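Local coordinates for protein ppBat (Bacteroides thetaiotaomicron VPI-5482, PDB 3CNE), which binds flavin derivatives such as lumichrome, riboflavin, FMN and FAD, and may serve as a flavin store, apparently without protease or chaperone activity, at the interface of chains A and B. Coordinates in Å, arbitrary orientation; residue numbers count along the deposited sequence, not the author numbering. Chains: chain A/B, Putative protease I.

Contact 1: the interface of chains A and B. Residues chain A 50-53; chain B 49-52.
A:Val50 and B:Ile52 pair through their backbones, and with A:Leu51 against B:Leu51 and A:Ile52 against B:Val50 they make a short antiparallel ribbon from strand 50-52 of each subunit. Around the first pair the ladder is doubly closed: B:Ile52 N gives a nearly straight bond to A:Val50 O (2.9 Å, 171° at the hydrogen), and A:Val50 N returns a longer one to B:Ile52 O (3.3 Å). A:Ile52 N donates to B:Val50 O at 3.0 Å, approaching 33° off the carbonyl plane. On one face the branched residues pack closely. A:Ile52 and B:Val50 lie side by side and point the same way; with CG1 of B:Val50 anti to its own N (chi1 176°), that methyl meets A:Ile52 CD1 at 3.9 Å. A:Val50 and B:Ile52 repeat this alongside fit. The two leucines point to the other face, where CD2 of A:Leu51 meets CD1 of B:Leu51 at 3.8 Å. Beside them, SE of the selenomethionine B:Met49 touches A:Val53 CG1 at 4.0 Å.

The ribbon is looser at its far end. There water 1 takes the place of a direct bond between the strands, lying 2.6 Å from A:Ile52 O and 2.9 Å from B:Val50 N. By joining main chain to main chain across the two-fold axis, the ribbon helps hold the homodimer together.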
ATOM      1  N   VAL A  50      -4.004 -11.273  -0.249  1.00 23.07           N
ATOM      2  CA  VAL A  50      -3.378 -12.014  -1.323  1.00 24.54           C
ATOM      3  C   VAL A  50      -3.246 -11.125  -2.551  1.00 25.25           C
ATOM      4  O   VAL A  50      -4.220 -10.488  -2.968  1.00 26.30           O
ATOM      5  CB  VAL A  50      -4.211 -13.289  -1.632  1.00 25.02           C
ATOM      6  CG1 VAL A  50      -3.727 -13.995  -2.903  1.00 26.82           C
ATOM      7  CG2 VAL A  50      -4.168 -14.238  -0.439  1.00 25.74           C
ATOM      8  N   LEU A  51      -2.027 -11.064  -3.106  1.00 25.62           N
ATOM      9  CA  LEU A  51      -1.769 -10.427  -4.385  1.00 25.42           C
ATOM     10  C   LEU A  51      -1.385 -11.476  -5.418  1.00 24.98           C
ATOM     11  O   LEU A  51      -0.649 -12.410  -5.127  1.00 24.47           O
ATOM     12  CB  LEU A  51      -0.626  -9.404  -4.278  1.00 25.74           C
ATOM     13  CG  LEU A  51      -0.757  -8.268  -3.254  1.00 27.11           C
ATOM     14  CD1 LEU A  51       0.532  -7.485  -3.261  1.00 26.05           C
ATOM     15  CD2 LEU A  51      -1.916  -7.354  -3.616  1.00 27.20           C
ATOM     16  N   ILE A  52      -1.901 -11.319  -6.628  1.00 25.36           N
ATOM     17  CA  ILE A  52      -1.405 -12.100  -7.767  1.00 25.61           C
ATOM     18  C   ILE A  52      -0.628 -11.113  -8.635  1.00 24.68           C
ATOM     19  O   ILE A  52      -1.192 -10.175  -9.195  1.00 25.86           O
ATOM     20  CB  ILE A  52      -2.533 -12.818  -8.519  1.00 25.66           C
ATOM     21  CG1 ILE A  52      -3.398 -13.615  -7.505  1.00 26.59           C
ATOM     22  CG2 ILE A  52      -1.941 -13.751  -9.622  1.00 26.90           C
ATOM     23  CD1 ILE A  52      -4.490 -14.537  -8.146  1.00 27.56           C
ATOM     24  N   VAL A  53       0.679 -11.303  -8.703  1.00 23.67           N
ATOM     25  CA  VAL A  53       1.555 -10.359  -9.406  1.00 22.82           C
ATOM     26  C   VAL A  53       1.752 -10.857 -10.856  1.00 23.41           C
ATOM     27  O   VAL A  53       1.007 -11.735 -11.287  1.00 22.52           O
ATOM     28  CB  VAL A  53       2.862 -10.091  -8.641  1.00 22.67           C
ATOM     29  CG1 VAL A  53       2.566  -9.565  -7.210  1.00 22.45           C
ATOM     30  CG2 VAL A  53       3.764 -11.370  -8.583  1.00 22.03           C
TER
HETATM   31  N   MSE B  49      -3.428  -4.508 -10.406  1.00 27.54           N
HETATM   32  CA  MSE B  49      -3.049  -5.736  -9.733  1.00 30.31           C
HETATM   33  C   MSE B  49      -4.240  -6.519  -9.162  1.00 26.78           C
HETATM   34  O   MSE B  49      -5.144  -5.941  -8.586  1.00 24.26           O
HETATM   35  CB  MSE B  49      -2.115  -5.448  -8.601  1.00 29.02           C
HETATM   36  CG  MSE B  49      -1.663  -6.722  -7.971  1.00 34.31           C
HETATM   37 SE   MSE B  49       0.032  -6.437  -7.175  1.00 47.16          SE
HETATM   38  CE  MSE B  49       1.041  -6.218  -8.867  1.00 35.08           C
ATOM     39  N   VAL B  50      -4.213  -7.838  -9.313  1.00 25.93           N
ATOM     40  CA  VAL B  50      -5.206  -8.711  -8.667  1.00 25.10           C
ATOM     41  C   VAL B  50      -4.990  -8.770  -7.155  1.00 24.54           C
ATOM     42  O   VAL B  50      -3.904  -9.071  -6.680  1.00 24.38           O
ATOM     43  CB  VAL B  50      -5.210 -10.123  -9.291  1.00 24.80           C
ATOM     44  CG1 VAL B  50      -6.164 -11.038  -8.548  1.00 26.02           C
ATOM     45  CG2 VAL B  50      -5.627 -10.030 -10.778  1.00 26.42           C
ATOM     46  N   LEU B  51      -6.070  -8.496  -6.417  1.00 24.34           N
ATOM     47  CA  LEU B  51      -6.075  -8.387  -4.984  1.00 23.64           C
ATOM     48  C   LEU B  51      -7.270  -9.209  -4.466  1.00 23.84           C
ATOM     49  O   LEU B  51      -8.398  -9.033  -4.919  1.00 24.53           O
ATOM     50  CB  LEU B  51      -6.250  -6.912  -4.596  1.00 23.48           C
ATOM     51  CG  LEU B  51      -6.535  -6.605  -3.128  1.00 22.68           C
ATOM     52  CD1 LEU B  51      -5.400  -7.118  -2.201  1.00 20.27           C
ATOM     53  CD2 LEU B  51      -6.751  -5.114  -2.928  1.00 24.04           C
ATOM     54  N   ILE B  52      -7.015 -10.136  -3.559  1.00 23.19           N
ATOM     55  CA  ILE B  52      -8.070 -10.940  -2.993  1.00 24.26           C
ATOM     56  C   ILE B  52      -8.182 -10.601  -1.515  1.00 23.89           C
ATOM     57  O   ILE B  52      -7.222 -10.785  -0.750  1.00 23.93           O
ATOM     58  CB  ILE B  52      -7.816 -12.452  -3.191  1.00 24.99           C
ATOM     59  CG1 ILE B  52      -7.509 -12.739  -4.682  1.00 25.64           C
ATOM     60  CG2 ILE B  52      -9.032 -13.273  -2.687  1.00 24.95           C
ATOM     61  CD1 ILE B  52      -7.281 -14.246  -5.028  1.00 27.05           C
TER
HETATM   62  O   HOH W   1      -2.168  -8.846 -11.179  1.00 30.23           O

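Contact 2: the interface of chains A and B. Residues chain A 47, 49; chain B 19, 22, 32, 34, 52-54.
The rings of B:Phe19 and B:Tyr32 both receive chain A at their edges, in a pocket lined by helix 15-27, strand 31-36 and the loop after strand 50-52 of this DJ-1/PfpI-family subunit. In the plane of the phenylalanine ring lie A:Ser47 OG, 3.5 Å from B:Phe19 CE1, and CB of the selenomethionine A:Met49. The carbonyl oxygen of A:Ser47 stands at the tyrosine rim, where B:Tyr32 OH donates to A:Ser47 O at 2.8 Å. The hydroxyl comes in well bent from the C=O direction, at 112°, and tilted 19° from the carbonyl plane. A phenylalanine in place of B:Tyr32 would probably leave that backbone oxygen without its phenolic mate and let the loop around A:Ser47 shift more easily.

A:Met49, with 94 Å² hidden by chain B, reaches deeper into the pocket. Its chain bends at chi2 (-58°) and again at chi3, and this folds the far end away from the helix and in towards the strand. The A:Met49 side chain crosses that of B:Leu22 at about a right angle, its CG 3.5 Å from the CD1 methyl of B:Leu22. Further in, SE lies 3.9 Å from B:Val53 CA. The terminal methyl, CE, meets B:Val34 CG2 at 3.8 Å and comes equally near the carboxylate oxygen OD2 of B:Asp54. A bond within chain B probably helps hold that carboxylate in place: B:Val34 N donates to the anti lone pair of B:Asp54 OD2, at 2.7 Å.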
ATOM      1  N   SER A  47       0.116  -7.984   6.013  1.00 21.98           N
ATOM      2  CA  SER A  47      -1.250  -7.784   6.564  1.00 22.18           C
ATOM      3  C   SER A  47      -2.261  -8.885   6.209  1.00 21.70           C
ATOM      4  O   SER A  47      -3.421  -8.864   6.667  1.00 22.00           O
ATOM      5  CB  SER A  47      -1.758  -6.406   6.159  1.00 22.30           C
ATOM      6  OG  SER A  47      -1.665  -6.167   4.755  1.00 23.95           O
HETATM    7  N   MSE A  49      -3.314 -10.001   3.063  1.00 21.20           N
HETATM    8  CA  MSE A  49      -4.079  -9.984   1.813  1.00 21.23           C
HETATM    9  C   MSE A  49      -3.336 -10.873   0.814  1.00 21.44           C
HETATM   10  O   MSE A  49      -2.178 -11.149   0.993  1.00 21.97           O
HETATM   11  CB  MSE A  49      -4.250  -8.556   1.240  1.00 20.85           C
HETATM   12  CG  MSE A  49      -4.969  -7.562   2.139  1.00 20.00           C
HETATM   13 SE   MSE A  49      -6.806  -8.195   2.617  1.00 35.35          SE
HETATM   14  CE  MSE A  49      -6.326  -8.703   4.480  1.00 24.44           C
TER
ATOM     15  N   PHE B  19      -3.283  -0.193   1.742  1.00 18.68           N
ATOM     16  CA  PHE B  19      -2.267  -0.793   2.583  1.00 17.95           C
ATOM     17  C   PHE B  19      -1.670   0.109   3.638  1.00 18.38           C
ATOM     18  O   PHE B  19      -1.074  -0.365   4.582  1.00 16.26           O
ATOM     19  CB  PHE B  19      -1.232  -1.539   1.751  1.00 18.64           C
ATOM     20  CG  PHE B  19      -1.799  -2.810   1.186  1.00 20.27           C
ATOM     21  CD1 PHE B  19      -1.867  -3.959   1.978  1.00 18.61           C
ATOM     22  CD2 PHE B  19      -2.342  -2.832  -0.081  1.00 21.39           C
ATOM     23  CE1 PHE B  19      -2.444  -5.124   1.504  1.00 21.03           C
ATOM     24  CE2 PHE B  19      -2.913  -4.018  -0.599  1.00 22.07           C
ATOM     25  CZ  PHE B  19      -2.973  -5.146   0.183  1.00 21.37           C
ATOM     26  N   LEU B  22      -4.081  -1.024   6.358  1.00 17.84           N
ATOM     27  CA  LEU B  22      -3.901  -2.403   6.810  1.00 17.75           C
ATOM     28  C   LEU B  22      -2.574  -2.627   7.486  1.00 18.87           C
ATOM     29  O   LEU B  22      -2.467  -3.403   8.450  1.00 18.44           O
ATOM     30  CB  LEU B  22      -4.045  -3.378   5.649  1.00 16.75           C
ATOM     31  CG  LEU B  22      -5.331  -3.347   4.850  1.00 18.31           C
ATOM     32  CD1 LEU B  22      -5.294  -4.476   3.843  1.00 18.51           C
ATOM     33  CD2 LEU B  22      -6.575  -3.433   5.817  1.00 19.66           C
ATOM     34  N   TYR B  32      -8.869  -6.559  11.868  1.00 18.99           N
ATOM     35  CA  TYR B  32      -9.602  -5.997  10.733  1.00 19.57           C
ATOM     36  C   TYR B  32     -10.047  -7.125   9.860  1.00 20.45           C
ATOM     37  O   TYR B  32      -9.443  -8.209   9.868  1.00 20.91           O
ATOM     38  CB  TYR B  32      -8.726  -4.988   9.918  1.00 19.93           C
ATOM     39  CG  TYR B  32      -7.350  -5.551   9.619  1.00 21.12           C
ATOM     40  CD1 TYR B  32      -7.111  -6.258   8.458  1.00 19.87           C
ATOM     41  CD2 TYR B  32      -6.320  -5.455  10.561  1.00 23.13           C
ATOM     42  CE1 TYR B  32      -5.840  -6.814   8.210  1.00 23.36           C
ATOM     43  CE2 TYR B  32      -5.065  -6.007  10.316  1.00 21.39           C
ATOM     44  CZ  TYR B  32      -4.847  -6.697   9.160  1.00 21.15           C
ATOM     45  OH  TYR B  32      -3.630  -7.290   8.962  1.00 21.05           O
ATOM     46  N   VAL B  34     -11.404  -7.363   5.676  1.00 19.96           N
ATOM     47  CA  VAL B  34     -11.475  -6.531   4.501  1.00 20.63           C
ATOM     48  C   VAL B  34     -12.519  -7.060   3.556  1.00 21.74           C
ATOM     49  O   VAL B  34     -12.402  -8.197   3.041  1.00 20.89           O
ATOM     50  CB  VAL B  34     -10.095  -6.441   3.795  1.00 20.23           C
ATOM     51  CG1 VAL B  34     -10.163  -5.482   2.619  1.00 20.53           C
ATOM     52  CG2 VAL B  34      -9.001  -6.057   4.842  1.00 19.89           C
ATOM     53  N   ILE B  52      -7.015 -10.136  -3.559  1.00 23.19           N
ATOM     54  CA  ILE B  52      -8.070 -10.940  -2.993  1.00 24.26           C
ATOM     55  C   ILE B  52      -8.182 -10.601  -1.515  1.00 23.89           C
ATOM     56  O   ILE B  52      -7.222 -10.785  -0.750  1.00 23.93           O
ATOM     57  CB  ILE B  52      -7.816 -12.452  -3.191  1.00 24.99           C
ATOM     58  CG1 ILE B  52      -7.509 -12.739  -4.682  1.00 25.64           C
ATOM     59  CG2 ILE B  52      -9.032 -13.273  -2.687  1.00 24.95           C
ATOM     60  CD1 ILE B  52      -7.281 -14.246  -5.028  1.00 27.05           C
ATOM     61  N   VAL B  53      -9.356 -10.094  -1.120  1.00 22.71           N
ATOM     62  CA  VAL B  53      -9.569  -9.685   0.267  1.00 22.52           C
ATOM     63  C   VAL B  53     -10.365 -10.777   1.039  1.00 23.96           C
ATOM     64  O   VAL B  53     -10.497 -11.889   0.546  1.00 23.44           O
ATOM     65  CB  VAL B  53     -10.194  -8.256   0.332  1.00 21.67           C
ATOM     66  CG1 VAL B  53      -9.269  -7.271  -0.389  1.00 19.59           C
ATOM     67  CG2 VAL B  53     -11.564  -8.232  -0.322  1.00 20.69           C
ATOM     68  N   ASP B  54     -10.856 -10.459   2.235  1.00 24.01           N
ATOM     69  CA  ASP B  54     -11.381 -11.474   3.137  1.00 24.70           C
ATOM     70  C   ASP B  54     -12.754 -11.980   2.738  1.00 24.44           C
ATOM     71  O   ASP B  54     -13.045 -13.170   2.896  1.00 23.39           O
ATOM     72  CB  ASP B  54     -11.434 -10.944   4.590  1.00 25.11           C
ATOM     73  CG  ASP B  54     -10.061 -10.655   5.149  1.00 25.72           C
ATOM     74  OD1 ASP B  54      -9.191 -11.528   5.001  1.00 28.20           O
ATOM     75  OD2 ASP B  54      -9.833  -9.570   5.737  1.00 25.89           O
TER

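Contact 1 and contact 2 are neighbours in one dimer interface, the centres of their C-alpha atoms about 11 Å apart. B:Ile52 belongs to both, and on chain A the loop segment of contact 2 runs straight into strand 50-52 of contact 1. The strand pairing therefore probably sets the register in which the preceding loop enters the partner. The two-fold axis maps the ribbon of contact 1 roughly onto itself and gives contact 2 a counterpart with the chains exchanged. The symmetry is inexact in the selenomethionines, whose conformations differ: A:Met49 reaches into the partner in contact 2, B:Met49 lies beside the ribbon in contact 1. Backbone pairing and side-chain insertion thus support the homodimer together.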